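Local structure of selenium-binding protein (Sulfolobus tokodaii, 2ECE) at residues Ala149-Ala154 / Ile166-His171. The protein is of unknown function but, as a member of the selenium-binding protein family, may bind selenium. Sequence-based numbering, arbitrary orientation.
Sequences AIYISA and ILMLDH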
loop_
_atom_site.group_PDB
_atom_site.type_symbol
_atom_site.label_atom_id
_atom_site.label_comp_id
_atom_site.label_asym_id
_atom_site.label_seq_id
_atom_site.Cartn_x
_atom_site.Cartn_y
_atom_site.Cartn_z
ATOM N N ALA A 149 8.450 -17.223 -5.409
ATOM C CA ALA A 149 7.554 -16.773 -6.475
ATOM C C ALA A 149 7.072 -15.347 -6.231
ATOM O O ALA A 149 7.495 -14.699 -5.279
ATOM C CB ALA A 149 6.351 -17.719 -6.579
ATOM N N ILE A 150 6.197 -14.865 -7.105
ATOM C CA ILE A 150 5.638 -13.527 -6.971
ATOM C C ILE A 150 4.220 -13.740 -6.459
ATOM O O ILE A 150 3.462 -14.517 -7.037
ATOM C CB ILE A 150 5.605 -12.795 -8.330
ATOM C CG1 ILE A 150 7.029 -12.623 -8.864
ATOM C CG2 ILE A 150 4.938 -11.437 -8.173
ATOM C CD1 ILE A 150 7.069 -12.210 -10.319
ATOM N N TYR A 151 3.868 -13.064 -5.372
ATOM C CA TYR A 151 2.550 -13.212 -4.766
ATOM C C TYR A 151 1.698 -11.966 -4.967
ATOM O O TYR A 151 2.177 -10.846 -4.796
ATOM C CB TYR A 151 2.687 -13.478 -3.260
ATOM C CG TYR A 151 3.378 -14.771 -2.890
ATOM C CD1 TYR A 151 4.704 -15.019 -3.259
ATOM C CD2 TYR A 151 2.713 -15.739 -2.134
ATOM C CE1 TYR A 151 5.348 -16.200 -2.879
ATOM C CE2 TYR A 151 3.342 -16.917 -1.749
ATOM C CZ TYR A 151 4.659 -17.143 -2.123
ATOM O OH TYR A 151 5.284 -18.309 -1.733
ATOM N N ILE A 152 0.425 -12.170 -5.302
ATOM C CA ILE A 152 -0.492 -11.063 -5.538
ATOM C C ILE A 152 -1.834 -11.342 -4.887
ATOM O O ILE A 152 -2.423 -12.393 -5.107
ATOM C CB ILE A 152 -0.730 -10.846 -7.054
ATOM C CG1 ILE A 152 0.617 -10.695 -7.775
ATOM C CG2 ILE A 152 -1.597 -9.614 -7.272
ATOM C CD1 ILE A 152 0.504 -10.599 -9.280
ATOM N N SER A 153 -2.326 -10.401 -4.087
ATOM C CA SER A 153 -3.613 -10.594 -3.438
ATOM C C SER A 153 -4.745 -10.162 -4.370
ATOM O O SER A 153 -4.540 -9.365 -5.287
ATOM C CB SER A 153 -3.676 -9.800 -2.132
ATOM O OG SER A 153 -3.620 -8.408 -2.382
ATOM N N ALA A 154 -5.937 -10.705 -4.137
ATOM C CA ALA A 154 -7.105 -10.382 -4.952
ATOM C C ALA A 154 -8.332 -10.239 -4.052
ATOM O O ALA A 154 -8.514 -11.007 -3.110
ATOM C CB ALA A 154 -7.330 -11.478 -6.007
ATOM N N ILE A 166 -4.880 -14.998 -2.341
ATOM C CA ILE A 166 -3.568 -14.736 -2.909
ATOM C C ILE A 166 -3.203 -15.734 -4.002
ATOM O O ILE A 166 -3.340 -16.947 -3.823
ATOM C CB ILE A 166 -2.487 -14.803 -1.802
ATOM C CG1 ILE A 166 -2.823 -13.791 -0.701
ATOM C CG2 ILE A 166 -1.106 -14.555 -2.394
ATOM C CD1 ILE A 166 -2.089 -14.039 0.612
ATOM N N LEU A 167 -2.746 -15.217 -5.137
ATOM C CA LEU A 167 -2.323 -16.075 -6.237
ATOM C C LEU A 167 -0.825 -15.890 -6.391
ATOM O O LEU A 167 -0.246 -14.947 -5.844
ATOM C CB LEU A 167 -3.022 -15.697 -7.546
ATOM C CG LEU A 167 -2.718 -14.317 -8.131
ATOM C CD1 LEU A 167 -2.254 -14.460 -9.571
ATOM C CD2 LEU A 167 -3.964 -13.455 -8.053
ATOM N N MET A 168 -0.200 -16.786 -7.144
ATOM C CA MET A 168 1.235 -16.728 -7.361
ATOM C C MET A 168 1.562 -16.687 -8.844
ATOM O O MET A 168 0.801 -17.197 -9.675
ATOM C CB MET A 168 1.898 -17.947 -6.724
ATOM C CG MET A 168 1.803 -17.981 -5.205
ATOM S SD MET A 168 2.012 -19.645 -4.569
ATOM C CE MET A 168 3.791 -19.861 -4.677
ATOM N N LEU A 169 2.685 -16.053 -9.167
ATOM C CA LEU A 169 3.159 -15.956 -10.545
ATOM C C LEU A 169 4.549 -16.562 -10.550
ATOM O O LEU A 169 5.324 -16.370 -9.605
ATOM C CB LEU A 169 3.297 -14.507 -11.011
ATOM C CG LEU A 169 2.144 -13.535 -11.217
ATOM C CD1 LEU A 169 2.723 -12.311 -11.940
ATOM C CD2 LEU A 169 1.027 -14.157 -12.039
ATOM N N ASP A 170 4.868 -17.274 -11.624
ATOM C CA ASP A 170 6.166 -17.907 -11.763
ATOM C C ASP A 170 7.266 -16.850 -11.906
ATOM O O ASP A 170 7.112 -15.895 -12.668
ATOM C CB ASP A 170 6.151 -18.801 -12.995
ATOM C CG ASP A 170 7.389 -19.634 -13.108
ATOM O OD1 ASP A 170 7.396 -20.759 -12.563
ATOM O OD2 ASP A 170 8.361 -19.153 -13.728
ATOM N N HIS A 171 8.371 -17.031 -11.184
ATOM C CA HIS A 171 9.498 -16.090 -11.221
ATOM C C HIS A 171 10.153 -15.928 -12.589
ATOM O O HIS A 171 10.777 -14.899 -12.863
ATOM C CB HIS A 171 10.600 -16.521 -10.250
ATOM C CG HIS A 171 10.573 -15.811 -8.934
ATOM N ND1 HIS A 171 10.447 -14.443 -8.828
ATOM C CD2 HIS A 171 10.715 -16.276 -7.671
ATOM C CE1 HIS A 171 10.511 -14.095 -7.554
ATOM N NE2 HIS A 171 10.673 -15.190 -6.831
#
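Strands 150-154 and 165-169 run antiparallel; over the segments their axes approach to 4.6 Å, with 149° between directions. I150 and L169, like I152 and L167, form hydrogen-bonded pairs; in the first, I150 N reaches L169 O at 3.0 Å, nearly straight (172°). Y151/M168 and S153/I166 are the non-hydrogen-bonded pairs, their side chains on the face away from those of I150, I152, L167 and L169. M168 lies alongside Y151: its CG sits over the ring, 4.0 Å from the Y151 centroid, a CH-pi contact, while SD stands obliquely above in a Met-aromatic contact. The bend at chi3 (78°) curls M168 CE round the phenol end, 3.6 Å from Y151 OH, and CE also meets A149 CB. The hydroxyl is hydrogen-bonded to D148. I166 CG2 meets the ring edge near its plane, 4.0 Å from Y151 CD2. On the other face, the I152 and L169 side chains cross obliquely, CD1 to CD1 3.9 Å, and I150, I152 and L169 press on I99 of strand 97-101. I150 CB rests against L169 CB, while L167 CG, crowded between its backbone N and carbonyl carbon, turns toward I152 O and CB. Beyond the pairing, the H171 ring lies over A149, with A149 C 3.6 Å above its plane, and ND1 abuts I150 CG1; NE2 is hydrogen-bonded to G146 O. An alanine here would remove that ring and bond, and would probably loosen the hairpin's open end, where A149 faces H171. Strands 140-145 and 176-179 flank the pair, completing the four-stranded antiparallel meander characteristic of a beta-propeller blade.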